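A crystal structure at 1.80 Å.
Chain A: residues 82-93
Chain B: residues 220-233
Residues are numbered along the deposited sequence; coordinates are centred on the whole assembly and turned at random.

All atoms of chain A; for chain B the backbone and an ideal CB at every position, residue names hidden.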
ATOM      1  N   LEU A  82      -7.183 -25.418   2.773  1.00  7.22           N
ATOM      2  CA  LEU A  82      -8.369 -24.588   2.980  1.00  7.34           C
ATOM      3  C   LEU A  82      -8.587 -23.625   1.816  1.00  7.08           C
ATOM      4  O   LEU A  82      -9.720 -23.419   1.383  1.00  6.37           O
ATOM      5  CB  LEU A  82      -8.252 -23.785   4.281  1.00  7.92           C
ATOM      6  CG  LEU A  82      -8.611 -24.505   5.584  1.00  8.91           C
ATOM      7  CD1 LEU A  82      -8.335 -23.591   6.771  1.00  9.21           C
ATOM      8  CD2 LEU A  82     -10.074 -24.916   5.556  1.00 10.99           C
ATOM      9  N   ASN A  83      -7.501 -23.036   1.323  1.00  5.63           N
ATOM     10  CA  ASN A  83      -7.568 -22.089   0.210  1.00  7.40           C
ATOM     11  C   ASN A  83      -8.700 -21.088   0.451  1.00  7.25           C
ATOM     12  O   ASN A  83      -9.494 -20.789  -0.443  1.00  6.10           O
ATOM     13  CB  ASN A  83      -7.785 -22.850  -1.102  1.00  7.57           C
ATOM     14  CG  ASN A  83      -7.667 -21.957  -2.322  1.00 10.41           C
ATOM     15  OD1 ASN A  83      -7.089 -20.873  -2.259  1.00  7.91           O
ATOM     16  ND2 ASN A  83      -8.205 -22.416  -3.447  1.00  8.00           N
ATOM     17  N   GLN A  84      -8.747 -20.558   1.669  1.00  6.75           N
ATOM     18  CA  GLN A  84      -9.789 -19.620   2.074  1.00  7.21           C
ATOM     19  C   GLN A  84      -9.819 -18.305   1.307  1.00  6.76           C
ATOM     20  O   GLN A  84     -10.859 -17.652   1.230  1.00  8.83           O
ATOM     21  CB  GLN A  84      -9.659 -19.315   3.569  1.00  5.01           C
ATOM     22  CG  GLN A  84      -8.514 -18.371   3.917  1.00  7.45           C
ATOM     23  CD  GLN A  84      -8.179 -18.397   5.398  1.00 10.24           C
ATOM     24  OE1 GLN A  84      -7.699 -19.405   5.911  1.00 10.08           O
ATOM     25  NE2 GLN A  84      -8.437 -17.291   6.090  1.00  6.89           N
ATOM     26  N   PHE A  85      -8.693 -17.905   0.735  1.00  6.21           N
ATOM     27  CA  PHE A  85      -8.668 -16.637   0.027  1.00  6.60           C
ATOM     28  C   PHE A  85      -9.264 -16.685  -1.371  1.00  7.74           C
ATOM     29  O   PHE A  85      -9.372 -15.660  -2.040  1.00  5.43           O
ATOM     30  CB  PHE A  85      -7.245 -16.083   0.034  1.00  6.20           C
ATOM     31  CG  PHE A  85      -6.727 -15.839   1.420  1.00  5.74           C
ATOM     32  CD1 PHE A  85      -7.345 -14.901   2.248  1.00  5.99           C
ATOM     33  CD2 PHE A  85      -5.682 -16.599   1.930  1.00  7.01           C
ATOM     34  CE1 PHE A  85      -6.930 -14.730   3.569  1.00  9.96           C
ATOM     35  CE2 PHE A  85      -5.259 -16.439   3.247  1.00  7.39           C
ATOM     36  CZ  PHE A  85      -5.884 -15.502   4.071  1.00  8.01           C
ATOM     37  N   ALA A  86      -9.669 -17.876  -1.806  1.00  7.77           N
ATOM     38  CA  ALA A  86     -10.306 -18.006  -3.112  1.00  8.01           C
ATOM     39  C   ALA A  86     -11.647 -17.279  -3.017  1.00  7.25           C
ATOM     40  O   ALA A  86     -12.141 -16.736  -4.005  1.00  5.92           O
ATOM     41  CB  ALA A  86     -10.525 -19.468  -3.459  1.00  6.55           C
ATOM     42  N   ASP A  87     -12.234 -17.272  -1.822  1.00  8.28           N
ATOM     43  CA  ASP A  87     -13.507 -16.583  -1.615  1.00  8.32           C
ATOM     44  C   ASP A  87     -13.297 -15.082  -1.770  1.00  7.59           C
ATOM     45  O   ASP A  87     -14.169 -14.372  -2.266  1.00  7.05           O
ATOM     46  CB  ASP A  87     -14.078 -16.877  -0.224  1.00  9.99           C
ATOM     47  CG  ASP A  87     -14.979 -18.097  -0.207  1.00 15.95           C
ATOM     48  OD1 ASP A  87     -15.207 -18.686  -1.286  1.00 17.22           O
ATOM     49  OD2 ASP A  87     -15.466 -18.463   0.885  1.00 16.22           O
ATOM     50  N   TRP A  88     -12.135 -14.594  -1.343  1.00  7.10           N
ATOM     51  CA  TRP A  88     -11.853 -13.175  -1.473  1.00  6.62           C
ATOM     52  C   TRP A  88     -11.651 -12.822  -2.942  1.00  7.87           C
ATOM     53  O   TRP A  88     -11.988 -11.719  -3.376  1.00  9.24           O
ATOM     54  CB  TRP A  88     -10.621 -12.786  -0.653  1.00  6.49           C
ATOM     55  CG  TRP A  88     -10.899 -12.717   0.819  1.00  5.66           C
ATOM     56  CD1 TRP A  88     -10.821 -13.740   1.725  1.00  4.57           C
ATOM     57  CD2 TRP A  88     -11.325 -11.563   1.554  1.00  5.25           C
ATOM     58  NE1 TRP A  88     -11.172 -13.292   2.977  1.00  6.93           N
ATOM     59  CE2 TRP A  88     -11.486 -11.961   2.901  1.00  6.09           C
ATOM     60  CE3 TRP A  88     -11.590 -10.230   1.203  1.00  5.30           C
ATOM     61  CZ2 TRP A  88     -11.898 -11.071   3.904  1.00  6.72           C
ATOM     62  CZ3 TRP A  88     -12.001  -9.343   2.200  1.00  5.56           C
ATOM     63  CH2 TRP A  88     -12.149  -9.771   3.535  1.00  6.18           C
ATOM     64  N   ASP A  89     -11.111 -13.759  -3.714  1.00  5.41           N
ATOM     65  CA  ASP A  89     -10.905 -13.510  -5.135  1.00  6.57           C
ATOM     66  C   ASP A  89     -12.261 -13.375  -5.824  1.00  5.39           C
ATOM     67  O   ASP A  89     -12.403 -12.618  -6.778  1.00  6.38           O
ATOM     68  CB  ASP A  89     -10.115 -14.649  -5.788  1.00  6.56           C
ATOM     69  CG  ASP A  89      -8.691 -14.753  -5.266  1.00  9.73           C
ATOM     70  OD1 ASP A  89      -8.106 -13.709  -4.903  1.00  8.58           O
ATOM     71  OD2 ASP A  89      -8.153 -15.880  -5.235  1.00  9.77           O
ATOM     72  N   ARG A  90     -13.251 -14.119  -5.340  1.00  5.68           N
ATOM     73  CA  ARG A  90     -14.588 -14.057  -5.923  1.00  8.05           C
ATOM     74  C   ARG A  90     -15.186 -12.674  -5.691  1.00 10.13           C
ATOM     75  O   ARG A  90     -15.926 -12.160  -6.529  1.00  8.94           O
ATOM     76  CB  ARG A  90     -15.483 -15.145  -5.320  1.00 10.69           C
ATOM     77  CG  ARG A  90     -15.063 -16.548  -5.754  1.00 11.37           C
ATOM     78  CD  ARG A  90     -15.756 -17.653  -4.978  1.00 15.92           C
ATOM     79  NE  ARG A  90     -17.191 -17.698  -5.227  1.00 19.52           N
ATOM     80  CZ  ARG A  90     -17.955 -18.753  -4.966  1.00 25.18           C
ATOM     81  NH1 ARG A  90     -17.419 -19.850  -4.447  1.00 28.83           N
ATOM     82  NH2 ARG A  90     -19.253 -18.714  -5.227  1.00 26.29           N
ATOM     83  N   LEU A  91     -14.850 -12.065  -4.559  1.00  9.64           N
ATOM     84  CA  LEU A  91     -15.352 -10.732  -4.248  1.00 11.09           C
ATOM     85  C   LEU A  91     -14.707  -9.714  -5.183  1.00 12.56           C
ATOM     86  O   LEU A  91     -15.346  -8.746  -5.602  1.00 14.87           O
ATOM     87  CB  LEU A  91     -15.049 -10.371  -2.790  1.00 10.10           C
ATOM     88  CG  LEU A  91     -15.851 -11.112  -1.716  1.00 13.22           C
ATOM     89  CD1 LEU A  91     -15.408 -10.653  -0.334  1.00 12.64           C
ATOM     90  CD2 LEU A  91     -17.340 -10.844  -1.910  1.00 16.83           C
ATOM     91  N   SER A  92     -13.443  -9.955  -5.517  1.00  9.70           N
ATOM     92  CA  SER A  92     -12.687  -9.072  -6.396  1.00 11.14           C
ATOM     93  C   SER A  92     -13.238  -8.980  -7.817  1.00 12.03           C
ATOM     94  O   SER A  92     -13.024  -7.978  -8.498  1.00 13.02           O
ATOM     95  CB  SER A  92     -11.227  -9.530  -6.472  1.00  9.63           C
ATOM     96  OG  SER A  92     -10.613  -9.529  -5.197  1.00 11.51           O
ATOM     97  N   ILE A  93     -13.945 -10.014  -8.269  1.00  9.88           N
ATOM     98  CA  ILE A  93     -14.473 -10.002  -9.630  1.00 11.49           C
ATOM     99  C   ILE A  93     -15.952  -9.650  -9.784  1.00 11.63           C
ATOM    100  O   ILE A  93     -16.522  -9.821 -10.862  1.00 10.72           O
ATOM    101  CB  ILE A  93     -14.208 -11.348 -10.341  1.00 10.69           C
ATOM    102  CG1 ILE A  93     -14.958 -12.480  -9.638  1.00 13.09           C
ATOM    103  CG2 ILE A  93     -12.714 -11.626 -10.364  1.00 14.49           C
ATOM    104  CD1 ILE A  93     -15.063 -13.777 -10.438  1.00 13.93           C
TER
ATOM    105  N   UNK B 220      -2.969  -6.957  -9.428  1.00 10.15           N
ATOM    106  CA  UNK B 220      -3.618  -7.320  -8.167  1.00 12.18           C
ATOM    107  C   UNK B 220      -3.794  -8.811  -7.875  1.00 10.92           C
ATOM    108  O   UNK B 220      -3.339  -9.301  -6.839  1.00  8.17           O
ATOM    109  CB  UNK B 220      -5.001  -6.666  -8.133  1.00 12.18           C
ATOM    110  N   UNK B 221      -4.458  -9.531  -8.775  1.00  9.59           N
ATOM    111  CA  UNK B 221      -4.705 -10.954  -8.566  1.00 11.93           C
ATOM    112  C   UNK B 221      -3.445 -11.753  -8.245  1.00 11.89           C
ATOM    113  O   UNK B 221      -3.437 -12.557  -7.313  1.00 10.16           O
ATOM    114  CB  UNK B 221      -5.373 -11.544  -9.810  1.00 11.93           C
ATOM    115  N   UNK B 222      -2.385 -11.540  -9.017  1.00 10.05           N
ATOM    116  CA  UNK B 222      -1.140 -12.264  -8.789  1.00 10.66           C
ATOM    117  C   UNK B 222      -0.393 -11.762  -7.549  1.00  8.66           C
ATOM    118  O   UNK B 222       0.346 -12.514  -6.914  1.00  7.77           O
ATOM    119  CB  UNK B 222      -0.239 -12.145 -10.020  1.00 10.66           C
ATOM    120  N   UNK B 223      -0.592 -10.494  -7.201  1.00  7.40           N
ATOM    121  CA  UNK B 223       0.051  -9.954  -6.016  1.00  6.22           C
ATOM    122  C   UNK B 223      -0.567 -10.619  -4.799  1.00  5.16           C
ATOM    123  O   UNK B 223       0.115 -10.927  -3.820  1.00  4.18           O
ATOM    124  CB  UNK B 223      -0.089  -8.432  -5.947  1.00  6.22           C
ATOM    125  N   UNK B 224      -1.875 -10.848  -4.867  1.00  3.94           N
ATOM    126  CA  UNK B 224      -2.594 -11.498  -3.779  1.00  5.57           C
ATOM    127  C   UNK B 224      -2.224 -12.982  -3.707  1.00  6.44           C
ATOM    128  O   UNK B 224      -2.203 -13.571  -2.626  1.00  5.84           O
ATOM    129  CB  UNK B 224      -4.104 -11.331  -3.960  1.00  5.57           C
ATOM    130  N   UNK B 225      -1.928 -13.577  -4.860  1.00  7.54           N
ATOM    131  CA  UNK B 225      -1.522 -14.982  -4.914  1.00  6.68           C
ATOM    132  C   UNK B 225      -0.222 -15.158  -4.134  1.00  7.59           C
ATOM    133  O   UNK B 225      -0.040 -16.142  -3.417  1.00  8.06           O
ATOM    134  CB  UNK B 225      -1.353 -15.450  -6.361  1.00  6.68           C
ATOM    135  N   UNK B 226       0.686 -14.198  -4.288  1.00  6.91           N
ATOM    136  CA  UNK B 226       1.973 -14.244  -3.599  1.00  7.05           C
ATOM    137  C   UNK B 226       1.760 -13.928  -2.121  1.00  4.93           C
ATOM    138  O   UNK B 226       2.293 -14.601  -1.242  1.00  5.80           O
ATOM    139  CB  UNK B 226       2.967 -13.265  -4.226  1.00  7.05           C
ATOM    140  N   UNK B 227       0.973 -12.891  -1.862  1.00  4.31           N
ATOM    141  CA  UNK B 227       0.675 -12.456  -0.504  1.00  5.14           C
ATOM    142  C   UNK B 227       0.211 -13.601   0.402  1.00  5.29           C
ATOM    143  O   UNK B 227       0.744 -13.788   1.501  1.00  4.87           O
ATOM    144  CB  UNK B 227      -0.395 -11.363  -0.539  1.00  5.14           C
ATOM    145  N   UNK B 228      -0.772 -14.369  -0.056  1.00  3.64           N
ATOM    146  CA  UNK B 228      -1.294 -15.467   0.754  1.00  5.37           C
ATOM    147  C   UNK B 228      -0.280 -16.580   1.020  1.00  5.68           C
ATOM    148  O   UNK B 228      -0.384 -17.280   2.030  1.00  7.05           O
ATOM    149  CB  UNK B 228      -2.524 -16.063   0.066  1.00  5.37           C
ATOM    150  N   UNK B 229       0.695 -16.753   0.128  1.00  5.91           N
ATOM    151  CA  UNK B 229       1.718 -17.773   0.343  1.00  5.28           C
ATOM    152  C   UNK B 229       2.548 -17.359   1.557  1.00  5.27           C
ATOM    153  O   UNK B 229       2.908 -18.194   2.392  1.00  3.74           O
ATOM    154  CB  UNK B 229       2.598 -17.951  -0.896  1.00  5.28           C
ATOM    155  N   UNK B 230       2.854 -16.066   1.654  1.00  4.21           N
ATOM    156  CA  UNK B 230       3.613 -15.561   2.794  1.00  5.59           C
ATOM    157  C   UNK B 230       2.754 -15.677   4.052  1.00  4.18           C
ATOM    158  O   UNK B 230       3.267 -15.947   5.136  1.00  4.65           O
ATOM    159  CB  UNK B 230       4.052 -14.114   2.565  1.00  5.59           C
ATOM    160  N   UNK B 231       1.447 -15.478   3.900  1.00  3.84           N
ATOM    161  CA  UNK B 231       0.521 -15.607   5.026  1.00  3.45           C
ATOM    162  C   UNK B 231       0.618 -17.045   5.560  1.00  5.42           C
ATOM    163  O   UNK B 231       0.737 -17.269   6.766  1.00  5.03           O
ATOM    164  CB  UNK B 231      -0.911 -15.266   4.608  1.00  3.45           C
ATOM    165  N   UNK B 232       0.566 -18.020   4.654  1.00  4.95           N
ATOM    166  CA  UNK B 232       0.655 -19.425   5.053  1.00  5.40           C
ATOM    167  C   UNK B 232       1.956 -19.694   5.797  1.00  4.95           C
ATOM    168  O   UNK B 232       1.969 -20.363   6.835  1.00  4.30           O
ATOM    169  CB  UNK B 232       0.549 -20.339   3.830  1.00  5.40           C
ATOM    170  N   UNK B 233       3.052 -19.179   5.246  1.00  2.70           N
ATOM    171  CA  UNK B 233       4.377 -19.381   5.824  1.00  5.04           C
ATOM    172  C   UNK B 233       4.533 -18.857   7.241  1.00  4.68           C
ATOM    173  O   UNK B 233       5.235 -19.463   8.052  1.00  6.36           O
ATOM    174  CB  UNK B 233       5.426 -18.714   4.932  1.00  5.04           C
TER

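The chain B backbone is helical throughout and runs nearly antiparallel to helix 86-92 of chain A, at 161°, with a closest approach of the axes of 11.4 Å. Position 220 directs CA-to-CB toward chain A, but nothing there lies within 5.5 Å of the ideal CB, so many residues would suit; it is L220(B), which makes no close contact. At 221 the bond points sideways, and only a long side chain could reach D89(A). The residue is Y221(B), whose CE1 lies 3.6 Å from CG of D89(A). Positions 222 and 223 are out of reach and unconstrained by chain A; they are E222(B) and G223(B).

Position 224 points toward chain A, its ideal CB 4.7 Å from OD1 of D89(A). A donor could answer the carboxylate, while a flexible apolar chain could fill the space toward S92(A). M224(B) does the latter, its CE 3.9 Å from OD1 of D89(A) and 4.4 Å from OG of S92(A). From 225 CA-to-CB points away, so a small or a long polar residue would be accommodated; Q225(B) curls back, and its NE2 donates to water 1 at 2.6 Å; the oxygen of water 1 also lies 3.3 Å from OD2 of D89(A), a weak contact at best.

At position 228 CA-to-CB points toward chain A, with the ideal CB 3.7 Å from CD2 of F85(A), and the carboxylate of D89(A) lies beyond, a site for a long basic side chain: lysine could supply charge, arginine a paired set of donors. R228(B) does the latter, NH1 to OD2 and NH2 to OD1 of D89(A), each 2.8 Å and nearly straight, in a salt bridge. CB of F85(A) covers one guanidinium face, 3.4 Å from CZ of R228(B), and NH1 also donates to water 2, which donates to OD1 of N83(A).

At 231 the bond points toward the F85(A) ring, with CE2 4.7 Å from the ideal CB; an aliphatic or aromatic residue would suit. F231(B) offers its face to the edge of F85(A), with centroids 5.2 Å apart and planes at 88°. Position 232 points sideways, where a long side chain could reach both F85(A) and N83(A). Y232(B) sets CE1 4.1 Å from CE2 of F85(A), and its OH is 2.7 Å from the oxygen of water 3, which donates to OD1 of N83(A). Positions 226, 227, 229, 230 and 233 are not constrained by chain A, and any helix-compatible residue would do; they are F226(B), E227(B), K229(B), N230(B) and L233(B).

Chain B, residues 220-233: LYEGMQFERKNFYL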
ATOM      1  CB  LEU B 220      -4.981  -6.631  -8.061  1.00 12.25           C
ATOM      2  CG  LEU B 220      -5.787  -6.924  -6.792  1.00 13.96           C
ATOM      3  CD1 LEU B 220      -5.017  -6.445  -5.567  1.00 14.52           C
ATOM      4  CD2 LEU B 220      -7.139  -6.228  -6.876  1.00 14.50           C
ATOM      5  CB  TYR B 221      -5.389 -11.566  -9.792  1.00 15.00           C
ATOM      6  CG  TYR B 221      -5.824 -13.001  -9.579  1.00 17.92           C
ATOM      7  CD1 TYR B 221      -6.943 -13.302  -8.805  1.00 19.05           C
ATOM      8  CD2 TYR B 221      -5.105 -14.056 -10.138  1.00 20.01           C
ATOM      9  CE1 TYR B 221      -7.335 -14.621  -8.590  1.00 21.38           C
ATOM     10  CE2 TYR B 221      -5.486 -15.378  -9.930  1.00 21.51           C
ATOM     11  CZ  TYR B 221      -6.603 -15.655  -9.157  1.00 22.27           C
ATOM     12  OH  TYR B 221      -6.988 -16.962  -8.954  1.00 23.38           O
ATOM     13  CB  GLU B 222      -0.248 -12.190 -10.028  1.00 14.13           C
ATOM     14  CG  GLU B 222      -0.819 -12.912 -11.260  1.00 16.60           C
ATOM     15  CD  GLU B 222      -1.208 -14.367 -10.988  1.00 17.93           C
ATOM     16  OE1 GLU B 222      -0.524 -15.037 -10.185  1.00 17.43           O
ATOM     17  OE2 GLU B 222      -2.193 -14.851 -11.589  1.00 18.87           O
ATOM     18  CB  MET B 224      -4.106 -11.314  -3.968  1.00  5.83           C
ATOM     19  CG  MET B 224      -4.563  -9.887  -3.638  1.00  5.60           C
ATOM     20  SD  MET B 224      -6.305  -9.552  -3.971  1.00  9.21           S
ATOM     21  CE  MET B 224      -7.068 -10.596  -2.741  1.00  7.26           C
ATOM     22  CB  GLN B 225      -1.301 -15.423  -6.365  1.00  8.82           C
ATOM     23  CG  GLN B 225      -2.567 -15.792  -7.112  1.00 11.79           C
ATOM     24  CD  GLN B 225      -3.109 -17.140  -6.675  1.00 19.76           C
ATOM     25  OE1 GLN B 225      -2.498 -18.187  -6.929  1.00 22.37           O
ATOM     26  NE2 GLN B 225      -4.254 -17.124  -6.007  1.00 16.12           N
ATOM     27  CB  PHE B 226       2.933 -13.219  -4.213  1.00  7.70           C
ATOM     28  CG  PHE B 226       4.317 -13.256  -3.625  1.00 12.45           C
ATOM     29  CD1 PHE B 226       5.303 -14.071  -4.177  1.00 15.93           C
ATOM     30  CD2 PHE B 226       4.630 -12.491  -2.507  1.00 11.79           C
ATOM     31  CE1 PHE B 226       6.587 -14.121  -3.618  1.00 14.31           C
ATOM     32  CE2 PHE B 226       5.905 -12.535  -1.941  1.00 16.41           C
ATOM     33  CZ  PHE B 226       6.884 -13.351  -2.498  1.00 14.69           C
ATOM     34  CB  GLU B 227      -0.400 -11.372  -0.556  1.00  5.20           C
ATOM     35  CG  GLU B 227      -0.816 -10.808   0.788  1.00  5.26           C
ATOM     36  CD  GLU B 227      -2.093 -10.003   0.668  1.00  9.64           C
ATOM     37  OE1 GLU B 227      -3.115 -10.603   0.281  1.00 10.07           O
ATOM     38  OE2 GLU B 227      -2.079  -8.783   0.947  1.00  7.46           O
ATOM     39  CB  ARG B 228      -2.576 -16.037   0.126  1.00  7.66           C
ATOM     40  CG  ARG B 228      -2.411 -16.697  -1.230  1.00  5.42           C
ATOM     41  CD  ARG B 228      -3.766 -16.893  -1.904  1.00  3.23           C
ATOM     42  NE  ARG B 228      -4.432 -15.614  -2.139  1.00  5.28           N
ATOM     43  CZ  ARG B 228      -5.552 -15.459  -2.841  1.00  6.28           C
ATOM     44  NH1 ARG B 228      -6.150 -16.509  -3.393  1.00  6.30           N
ATOM     45  NH2 ARG B 228      -6.077 -14.248  -2.988  1.00  6.08           N
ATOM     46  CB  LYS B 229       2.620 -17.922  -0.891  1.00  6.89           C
ATOM     47  CG  LYS B 229       1.959 -18.656  -2.049  1.00  9.20           C
ATOM     48  CD  LYS B 229       1.666 -20.108  -1.681  1.00  9.20           C
ATOM     49  CE  LYS B 229       0.894 -20.817  -2.782  1.00 11.72           C
ATOM     50  NZ  LYS B 229       0.795 -22.277  -2.541  1.00 10.21           N
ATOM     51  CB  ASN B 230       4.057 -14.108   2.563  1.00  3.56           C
ATOM     52  CG  ASN B 230       5.399 -14.020   1.842  1.00  5.89           C
ATOM     53  OD1 ASN B 230       5.997 -15.044   1.508  1.00  6.89           O
ATOM     54  ND2 ASN B 230       5.879 -12.798   1.607  1.00  4.31           N
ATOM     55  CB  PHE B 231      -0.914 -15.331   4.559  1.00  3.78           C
ATOM     56  CG  PHE B 231      -1.943 -15.401   5.662  1.00  6.93           C
ATOM     57  CD1 PHE B 231      -2.178 -14.305   6.485  1.00  7.85           C
ATOM     58  CD2 PHE B 231      -2.684 -16.564   5.870  1.00  6.91           C
ATOM     59  CE1 PHE B 231      -3.136 -14.363   7.500  1.00  7.92           C
ATOM     60  CE2 PHE B 231      -3.643 -16.632   6.881  1.00  7.40           C
ATOM     61  CZ  PHE B 231      -3.870 -15.527   7.697  1.00  7.36           C
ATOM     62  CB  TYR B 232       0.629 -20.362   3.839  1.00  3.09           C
ATOM     63  CG  TYR B 232      -0.631 -20.357   3.000  1.00  6.65           C
ATOM     64  CD1 TYR B 232      -1.791 -19.705   3.426  1.00  8.00           C
ATOM     65  CD2 TYR B 232      -0.667 -21.036   1.784  1.00  7.16           C
ATOM     66  CE1 TYR B 232      -2.959 -19.734   2.653  1.00  5.79           C
ATOM     67  CE2 TYR B 232      -1.824 -21.074   1.006  1.00  6.95           C
ATOM     68  CZ  TYR B 232      -2.965 -20.420   1.446  1.00  9.63           C
ATOM     69  OH  TYR B 232      -4.106 -20.464   0.671  1.00  8.98           O
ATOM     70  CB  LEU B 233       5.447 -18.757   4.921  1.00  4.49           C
ATOM     71  CG  LEU B 233       5.787 -19.582   3.674  1.00  6.91           C
ATOM     72  CD1 LEU B 233       6.694 -18.781   2.740  1.00  8.10           C
ATOM     73  CD2 LEU B 233       6.462 -20.883   4.100  1.00  7.22           C
TER
HETATM   74  O   HOH W   1      -5.216 -14.724  -6.125  1.00 27.99           O
HETATM   75  O   HOH W   2      -5.497 -19.267  -3.841  1.00  9.71           O
HETATM   76  O   HOH W   3      -6.247 -19.115  -0.218  1.00  5.57           O
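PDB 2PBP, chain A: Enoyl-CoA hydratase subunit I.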